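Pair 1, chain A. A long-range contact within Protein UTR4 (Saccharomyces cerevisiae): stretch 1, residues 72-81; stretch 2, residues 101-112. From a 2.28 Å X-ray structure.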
# COMPACT_ATOMS: atom_id res chain seq x y z
N PRO A 72 -4.61 -22.72 10.26
CA PRO A 72 -4.71 -21.25 10.44
C PRO A 72 -5.52 -20.56 9.30
O PRO A 72 -6.22 -19.59 9.57
CB PRO A 72 -3.25 -20.78 10.42
CG PRO A 72 -2.45 -22.00 10.76
CD PRO A 72 -3.20 -23.16 10.17
N VAL A 73 -5.39 -21.06 8.06
CA VAL A 73 -6.20 -20.57 6.93
C VAL A 73 -7.70 -20.99 7.03
O VAL A 73 -8.57 -20.29 6.50
CB VAL A 73 -5.61 -21.00 5.54
CG1 VAL A 73 -5.85 -22.49 5.26
CG2 VAL A 73 -6.17 -20.17 4.42
N SER A 74 -7.96 -22.12 7.69
CA SER A 74 -9.32 -22.68 7.89
C SER A 74 -10.18 -21.75 8.79
O SER A 74 -11.39 -21.60 8.58
CB SER A 74 -9.19 -24.09 8.47
OG SER A 74 -10.42 -24.71 8.73
N ASN A 75 -9.54 -21.15 9.79
CA ASN A 75 -10.15 -20.16 10.68
C ASN A 75 -10.52 -18.89 9.91
O ASN A 75 -11.59 -18.33 10.14
CB ASN A 75 -9.23 -19.83 11.84
CG ASN A 75 -8.90 -21.06 12.71
OD1 ASN A 75 -9.64 -22.05 12.72
ND2 ASN A 75 -7.78 -20.99 13.43
N ILE A 76 -9.65 -18.48 8.99
CA ILE A 76 -9.94 -17.32 8.12
C ILE A 76 -11.12 -17.67 7.20
O ILE A 76 -12.09 -16.94 7.17
CB ILE A 76 -8.71 -16.84 7.28
CG1 ILE A 76 -7.57 -16.40 8.22
CG2 ILE A 76 -9.12 -15.66 6.35
CD1 ILE A 76 -6.23 -16.25 7.57
N LEU A 77 -11.03 -18.81 6.52
CA LEU A 77 -12.06 -19.25 5.58
C LEU A 77 -13.45 -19.41 6.17
O LEU A 77 -14.42 -19.08 5.50
CB LEU A 77 -11.63 -20.52 4.84
CG LEU A 77 -10.52 -20.33 3.79
CD1 LEU A 77 -10.05 -21.68 3.30
CD2 LEU A 77 -10.96 -19.49 2.60
N SER A 78 -13.54 -19.89 7.41
CA SER A 78 -14.80 -20.07 8.11
C SER A 78 -15.54 -18.74 8.36
O SER A 78 -16.76 -18.74 8.39
CB SER A 78 -14.62 -20.82 9.44
OG SER A 78 -13.82 -20.03 10.33
N GLN A 79 -14.81 -17.63 8.49
CA GLN A 79 -15.42 -16.30 8.68
C GLN A 79 -16.15 -15.70 7.47
O GLN A 79 -16.68 -14.59 7.57
CB GLN A 79 -14.42 -15.33 9.29
CG GLN A 79 -14.00 -15.78 10.70
CD GLN A 79 -13.41 -14.66 11.53
OE1 GLN A 79 -12.54 -13.92 11.06
NE2 GLN A 79 -13.86 -14.54 12.78
N PHE A 80 -16.13 -16.38 6.32
CA PHE A 80 -16.99 -16.02 5.18
C PHE A 80 -18.40 -16.55 5.42
O PHE A 80 -19.34 -16.03 4.82
CB PHE A 80 -16.47 -16.55 3.85
CG PHE A 80 -15.25 -15.85 3.37
CD1 PHE A 80 -15.34 -14.54 2.88
CD2 PHE A 80 -14.01 -16.49 3.38
CE1 PHE A 80 -14.22 -13.87 2.40
CE2 PHE A 80 -12.88 -15.84 2.90
CZ PHE A 80 -12.98 -14.51 2.41
N HIS A 81 -18.54 -17.58 6.27
CA HIS A 81 -19.81 -18.23 6.61
C HIS A 81 -20.52 -18.92 5.45
O HIS A 81 -21.75 -18.94 5.39
CB HIS A 81 -20.77 -17.26 7.39
CG HIS A 81 -20.13 -16.64 8.58
ND1 HIS A 81 -19.76 -17.37 9.69
CD2 HIS A 81 -19.72 -15.37 8.81
CE1 HIS A 81 -19.17 -16.57 10.57
NE2 HIS A 81 -19.15 -15.35 10.06
N LYS A 101 -14.24 -4.48 -0.50
CA LYS A 101 -13.40 -4.31 0.70
C LYS A 101 -14.07 -5.08 1.87
O LYS A 101 -14.85 -4.53 2.63
CB LYS A 101 -13.21 -2.82 1.02
CG LYS A 101 -12.78 -1.94 -0.19
CD LYS A 101 -11.61 -2.56 -1.00
CE LYS A 101 -11.05 -1.59 -2.05
NZ LYS A 101 -12.10 -1.06 -2.98
N ASP A 102 -13.79 -6.38 1.93
CA ASP A 102 -14.26 -7.28 2.99
C ASP A 102 -12.99 -7.58 3.80
O ASP A 102 -12.02 -8.05 3.21
CB ASP A 102 -14.88 -8.55 2.35
CG ASP A 102 -15.26 -9.66 3.35
OD1 ASP A 102 -15.00 -9.57 4.57
OD2 ASP A 102 -15.81 -10.69 2.88
N PRO A 103 -12.99 -7.33 5.14
CA PRO A 103 -11.80 -7.62 5.96
C PRO A 103 -11.38 -9.10 6.03
O PRO A 103 -10.22 -9.39 6.30
CB PRO A 103 -12.21 -7.13 7.37
CG PRO A 103 -13.65 -7.21 7.39
CD PRO A 103 -14.09 -6.81 5.99
N ILE A 104 -12.31 -10.02 5.82
CA ILE A 104 -11.99 -11.45 5.84
C ILE A 104 -11.20 -11.77 4.56
O ILE A 104 -10.30 -12.60 4.61
CB ILE A 104 -13.26 -12.36 6.02
CG1 ILE A 104 -14.07 -11.92 7.25
CG2 ILE A 104 -12.83 -13.85 6.09
CD1 ILE A 104 -13.26 -11.86 8.59
N LEU A 105 -11.56 -11.11 3.44
CA LEU A 105 -10.81 -11.22 2.18
C LEU A 105 -9.37 -10.71 2.37
O LEU A 105 -8.43 -11.39 1.97
CB LEU A 105 -11.47 -10.41 1.05
CG LEU A 105 -10.76 -10.45 -0.33
CD1 LEU A 105 -10.72 -11.87 -0.84
CD2 LEU A 105 -11.44 -9.54 -1.36
N LYS A 106 -9.22 -9.52 2.97
CA LYS A 106 -7.91 -8.91 3.23
C LYS A 106 -7.00 -9.77 4.08
O LYS A 106 -5.79 -9.81 3.84
CB LYS A 106 -8.03 -7.50 3.83
CG LYS A 106 -8.87 -6.48 3.01
CD LYS A 106 -8.64 -6.62 1.51
CE LYS A 106 -9.31 -5.57 0.64
NZ LYS A 106 -8.89 -5.87 -0.79
N GLN A 107 -7.57 -10.45 5.07
CA GLN A 107 -6.81 -11.40 5.87
C GLN A 107 -6.39 -12.59 5.03
O GLN A 107 -5.26 -13.04 5.12
CB GLN A 107 -7.61 -11.90 7.05
CG GLN A 107 -7.84 -10.85 8.10
CD GLN A 107 -8.79 -11.33 9.14
OE1 GLN A 107 -8.67 -12.46 9.63
NE2 GLN A 107 -9.77 -10.50 9.48
N LEU A 108 -7.32 -13.13 4.23
CA LEU A 108 -6.97 -14.26 3.38
C LEU A 108 -5.86 -13.88 2.39
O LEU A 108 -4.93 -14.67 2.19
CB LEU A 108 -8.19 -14.80 2.65
CG LEU A 108 -8.00 -16.10 1.88
CD1 LEU A 108 -7.58 -17.24 2.82
CD2 LEU A 108 -9.28 -16.40 1.12
N GLN A 109 -5.99 -12.69 1.80
CA GLN A 109 -4.97 -12.07 0.94
C GLN A 109 -3.63 -11.90 1.64
O GLN A 109 -2.61 -12.20 1.04
CB GLN A 109 -5.44 -10.71 0.44
CG GLN A 109 -6.49 -10.87 -0.63
CD GLN A 109 -7.08 -9.59 -1.14
OE1 GLN A 109 -7.12 -8.57 -0.44
NE2 GLN A 109 -7.60 -9.65 -2.37
N GLY A 110 -3.65 -11.43 2.88
CA GLY A 110 -2.48 -11.27 3.71
C GLY A 110 -1.74 -12.58 3.88
O GLY A 110 -0.53 -12.64 3.69
N TYR A 111 -2.49 -13.63 4.23
CA TYR A 111 -1.95 -14.96 4.43
C TYR A 111 -1.26 -15.50 3.15
O TYR A 111 -0.14 -16.00 3.19
CB TYR A 111 -3.08 -15.91 4.87
CG TYR A 111 -2.67 -17.34 5.05
CD1 TYR A 111 -2.19 -17.79 6.30
CD2 TYR A 111 -2.74 -18.24 4.00
CE1 TYR A 111 -1.78 -19.10 6.47
CE2 TYR A 111 -2.32 -19.58 4.16
CZ TYR A 111 -1.85 -20.00 5.40
OH TYR A 111 -1.47 -21.30 5.58
N VAL A 112 -1.96 -15.41 2.03
CA VAL A 112 -1.45 -15.89 0.72
C VAL A 112 -0.22 -15.06 0.24
O VAL A 112 0.79 -15.63 -0.21
CB VAL A 112 -2.59 -15.92 -0.35
CG1 VAL A 112 -2.08 -16.28 -1.74
CG2 VAL A 112 -3.68 -16.92 0.07

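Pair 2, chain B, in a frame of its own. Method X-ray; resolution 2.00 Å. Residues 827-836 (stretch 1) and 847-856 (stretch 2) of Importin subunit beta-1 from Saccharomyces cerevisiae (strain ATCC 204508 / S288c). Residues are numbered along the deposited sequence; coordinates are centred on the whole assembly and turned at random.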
# COMPACT_ATOMS: atom_id res chain seq x y z
N VAL B 827 -8.73 -6.90 29.27
CA VAL B 827 -9.21 -8.22 28.83
C VAL B 827 -10.73 -8.23 28.76
O VAL B 827 -11.32 -8.59 27.74
CB VAL B 827 -8.68 -9.32 29.77
CG1 VAL B 827 -9.23 -10.70 29.37
CG2 VAL B 827 -7.17 -9.35 29.75
N ILE B 828 -11.39 -7.84 29.85
CA ILE B 828 -12.86 -7.80 29.88
C ILE B 828 -13.39 -6.94 28.75
O ILE B 828 -14.27 -7.35 27.97
CB ILE B 828 -13.34 -7.30 31.26
CG1 ILE B 828 -12.96 -8.31 32.36
CG2 ILE B 828 -14.85 -7.05 31.25
CD1 ILE B 828 -12.78 -7.69 33.74
N ASP B 829 -12.87 -5.71 28.63
CA ASP B 829 -13.33 -4.80 27.59
C ASP B 829 -13.12 -5.38 26.20
O ASP B 829 -13.97 -5.23 25.33
CB ASP B 829 -12.60 -3.46 27.73
CG ASP B 829 -12.93 -2.73 29.02
OD1 ASP B 829 -13.93 -3.11 29.67
OD2 ASP B 829 -12.20 -1.79 29.38
N TYR B 830 -11.98 -6.05 25.98
CA TYR B 830 -11.72 -6.64 24.66
C TYR B 830 -12.71 -7.76 24.36
O TYR B 830 -13.26 -7.82 23.25
CB TYR B 830 -10.28 -7.15 24.60
CG TYR B 830 -9.93 -7.77 23.26
CD1 TYR B 830 -10.07 -7.05 22.09
CD2 TYR B 830 -9.44 -9.07 23.18
CE1 TYR B 830 -9.75 -7.59 20.87
CE2 TYR B 830 -9.11 -9.62 21.96
CZ TYR B 830 -9.27 -8.88 20.81
OH TYR B 830 -8.95 -9.42 19.60
N ILE B 831 -12.94 -8.64 25.33
CA ILE B 831 -13.94 -9.69 25.16
C ILE B 831 -15.28 -9.07 24.79
O ILE B 831 -15.99 -9.57 23.90
CB ILE B 831 -14.05 -10.54 26.44
CG1 ILE B 831 -12.74 -11.31 26.65
CG2 ILE B 831 -15.23 -11.50 26.35
CD1 ILE B 831 -12.66 -12.07 27.97
N LYS B 832 -15.65 -7.97 25.45
CA LYS B 832 -16.97 -7.39 25.22
C LYS B 832 -17.05 -6.71 23.85
O LYS B 832 -18.07 -6.84 23.15
CB LYS B 832 -17.30 -6.41 26.34
CG LYS B 832 -17.76 -7.12 27.61
CD LYS B 832 -17.16 -6.54 28.89
CE LYS B 832 -18.07 -5.49 29.51
NZ LYS B 832 -17.65 -5.16 30.90
N ARG B 833 -16.00 -6.00 23.44
CA ARG B 833 -15.99 -5.41 22.11
C ARG B 833 -16.07 -6.48 21.03
O ARG B 833 -16.76 -6.31 20.02
CB ARG B 833 -14.72 -4.57 21.90
CG ARG B 833 -14.57 -3.40 22.86
CD ARG B 833 -13.68 -2.30 22.28
NE ARG B 833 -12.50 -2.84 21.59
CZ ARG B 833 -11.32 -3.06 22.17
NH1 ARG B 833 -11.13 -2.81 23.46
NH2 ARG B 833 -10.32 -3.54 21.45
N THR B 834 -15.37 -7.60 21.23
CA THR B 834 -15.40 -8.67 20.24
C THR B 834 -16.75 -9.38 20.24
O THR B 834 -17.22 -9.81 19.18
CB THR B 834 -14.28 -9.68 20.52
OG1 THR B 834 -13.02 -9.00 20.52
CG2 THR B 834 -14.26 -10.77 19.46
N ARG B 835 -17.39 -9.48 21.40
CA ARG B 835 -18.68 -10.15 21.51
C ARG B 835 -19.82 -9.29 20.96
O ARG B 835 -20.83 -9.82 20.51
CB ARG B 835 -18.94 -10.52 22.97
CG ARG B 835 -20.33 -11.04 23.29
CD ARG B 835 -20.64 -12.33 22.55
NE ARG B 835 -21.96 -12.84 22.90
CZ ARG B 835 -22.59 -13.82 22.25
NH1 ARG B 835 -22.02 -14.40 21.20
NH2 ARG B 835 -23.79 -14.21 22.65
N SER B 836 -19.66 -7.96 20.98
CA SER B 836 -20.74 -7.04 20.64
C SER B 836 -20.60 -6.43 19.25
O SER B 836 -21.61 -6.23 18.57
CB SER B 836 -20.81 -5.92 21.67
OG SER B 836 -19.67 -5.08 21.60
N THR B 847 -17.01 -17.32 19.78
CA THR B 847 -15.73 -17.47 20.46
C THR B 847 -15.60 -16.49 21.61
O THR B 847 -15.12 -16.85 22.69
CB THR B 847 -14.58 -17.28 19.46
OG1 THR B 847 -14.77 -18.15 18.33
CG2 THR B 847 -13.24 -17.60 20.11
N ALA B 848 -16.05 -15.24 21.41
CA ALA B 848 -15.99 -14.26 22.49
C ALA B 848 -16.87 -14.68 23.66
O ALA B 848 -16.53 -14.43 24.82
CB ALA B 848 -16.42 -12.88 21.97
N ARG B 849 -18.01 -15.31 23.38
CA ARG B 849 -18.85 -15.83 24.46
C ARG B 849 -18.10 -16.90 25.25
O ARG B 849 -18.06 -16.86 26.48
CB ARG B 849 -20.15 -16.39 23.88
CG ARG B 849 -21.03 -17.18 24.86
CD ARG B 849 -21.60 -16.31 25.96
NE ARG B 849 -22.83 -16.89 26.51
CZ ARG B 849 -23.60 -16.29 27.42
NH1 ARG B 849 -23.29 -15.10 27.90
NH2 ARG B 849 -24.70 -16.90 27.85
N TRP B 850 -17.50 -17.87 24.55
CA TRP B 850 -16.68 -18.88 25.21
C TRP B 850 -15.62 -18.22 26.10
O TRP B 850 -15.45 -18.58 27.27
CB TRP B 850 -16.06 -19.79 24.16
CG TRP B 850 -14.83 -20.57 24.58
CD1 TRP B 850 -13.55 -20.37 24.15
CD2 TRP B 850 -14.79 -21.68 25.49
NE1 TRP B 850 -12.71 -21.28 24.75
CE2 TRP B 850 -13.44 -22.10 25.57
CE3 TRP B 850 -15.75 -22.36 26.25
CZ2 TRP B 850 -13.03 -23.16 26.39
CZ3 TRP B 850 -15.34 -23.41 27.05
CH2 TRP B 850 -13.99 -23.80 27.11
N ALA B 851 -14.93 -17.22 25.55
CA ALA B 851 -13.90 -16.52 26.31
C ALA B 851 -14.47 -15.83 27.54
O ALA B 851 -13.81 -15.78 28.59
CB ALA B 851 -13.20 -15.50 25.42
N ARG B 852 -15.67 -15.27 27.43
CA ARG B 852 -16.30 -14.60 28.56
C ARG B 852 -16.65 -15.60 29.66
O ARG B 852 -16.37 -15.36 30.84
CB ARG B 852 -17.55 -13.85 28.10
CG ARG B 852 -18.25 -13.04 29.18
CD ARG B 852 -17.30 -12.07 29.84
NE ARG B 852 -18.00 -11.07 30.64
CZ ARG B 852 -17.40 -10.19 31.42
NH1 ARG B 852 -16.07 -10.19 31.53
NH2 ARG B 852 -18.11 -9.31 32.11
N GLU B 853 -17.25 -16.72 29.28
CA GLU B 853 -17.51 -17.79 30.24
C GLU B 853 -16.24 -18.17 30.99
O GLU B 853 -16.20 -18.18 32.23
CB GLU B 853 -18.10 -19.01 29.53
CG GLU B 853 -19.41 -18.74 28.81
CD GLU B 853 -19.80 -19.88 27.88
OE1 GLU B 853 -19.28 -21.00 28.06
OE2 GLU B 853 -20.62 -19.65 26.97
N GLN B 854 -15.17 -18.47 30.24
CA GLN B 854 -13.95 -18.94 30.90
C GLN B 854 -13.31 -17.85 31.75
O GLN B 854 -12.80 -18.14 32.84
CB GLN B 854 -12.97 -19.46 29.85
CG GLN B 854 -13.43 -20.74 29.18
CD GLN B 854 -13.68 -21.85 30.18
OE1 GLN B 854 -12.87 -22.07 31.09
NE2 GLN B 854 -14.80 -22.54 30.04
N GLN B 855 -13.34 -16.61 31.29
CA GLN B 855 -12.78 -15.51 32.07
C GLN B 855 -13.51 -15.34 33.40
O GLN B 855 -12.88 -15.23 34.46
CB GLN B 855 -12.83 -14.22 31.24
CG GLN B 855 -12.39 -12.97 31.99
CD GLN B 855 -13.55 -12.13 32.50
OE1 GLN B 855 -14.59 -12.03 31.86
NE2 GLN B 855 -13.37 -11.53 33.67
N LYS B 856 -14.84 -15.30 33.35
CA LYS B 856 -15.62 -15.19 34.58
C LYS B 856 -15.34 -16.35 35.52
O LYS B 856 -15.20 -16.17 36.74
CB LYS B 856 -17.11 -15.11 34.27
CG LYS B 856 -17.53 -13.82 33.59
CD LYS B 856 -19.02 -13.83 33.28
CE LYS B 856 -19.62 -12.44 33.44
NZ LYS B 856 -19.61 -12.00 34.87

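Both pairs set two helices side by side, running nearly antiparallel. The N-to-C directions make an angle of 159° in pair 1 and 150° in pair 2, and the axes approach to 9.5 Å and 8.6 Å. Fourteen central residues superpose with an RMSD of 0.4 Å, and neither pair has a hydrogen bond between its stretches, so packing must do the work.

The most faithful match is Ile A76 with Ile B831. Each has chi1 m and chi2 t, and each is a knob in a hole of four residues: Ile A104, Gln A107, Leu A108 and Tyr A111 in pair 1, and the matched Ala B848, Ala B851, Arg B852 and Gln B855 in pair 2. A branched, apolar side chain suits such a site because it can touch several walls at once. Ile A76 CG2 lies 3.9 Å from Leu A108 CB, and Ile B831 CG2 lies 3.7 Å from Arg B852 CB.

The walls differ more. Ile A104 fills its position with a large side chain, and its CG2 sits over one face of the Phe A80 ring, 3.7 Å from Phe A80 CZ. Its counterpart, Ala B848, offers only a methyl group. The chains can therefore come close, with Ala B848 CB 3.6 Å from Arg B835 CA and the two CA atoms 5.0 Å apart. Phe A80 and Arg B835 match loosely, their CA atoms 2.0 Å apart after superposition, yet both present a flat group: Arg B849 CB lies over one face of the Arg B835 guanidinium, 3.8 Å from Arg B835 NH1.

At the next site Leu A108 makes purely apolar contacts, its CD1 3.6 Å from Val A73 CG2 and its CD2 3.8 Å from Leu A77 CD2. Arg B852 packs its aliphatic part against Ile B831 while its NH1 comes within 3.4 Å of Ile B828 CG2. Its guanidinium has Lys B832 CD over one face, although Arg B852 NH2 and Lys B832 NZ, like charges, are 4.3 Å apart. The long lysine thus contributes methylenes where pair 1 has Leu A77.

Tyr A111 matches Gln B855. The flat ring receives Val A73 CB over one face, 3.8 Å from Tyr A111 CE2. Gln B855 instead combines an aliphatic stem, its CB 3.9 Å from Ile B831 CD1, with an amide whose NE2 is 3.5 Å from Ile B828 CG1. Finally, Gln A79 reaches Ile A104 CD1 with OE1 at 3.3 Å, whereas the shorter Thr B834 places CG2 3.9 Å from Ala B848 CB.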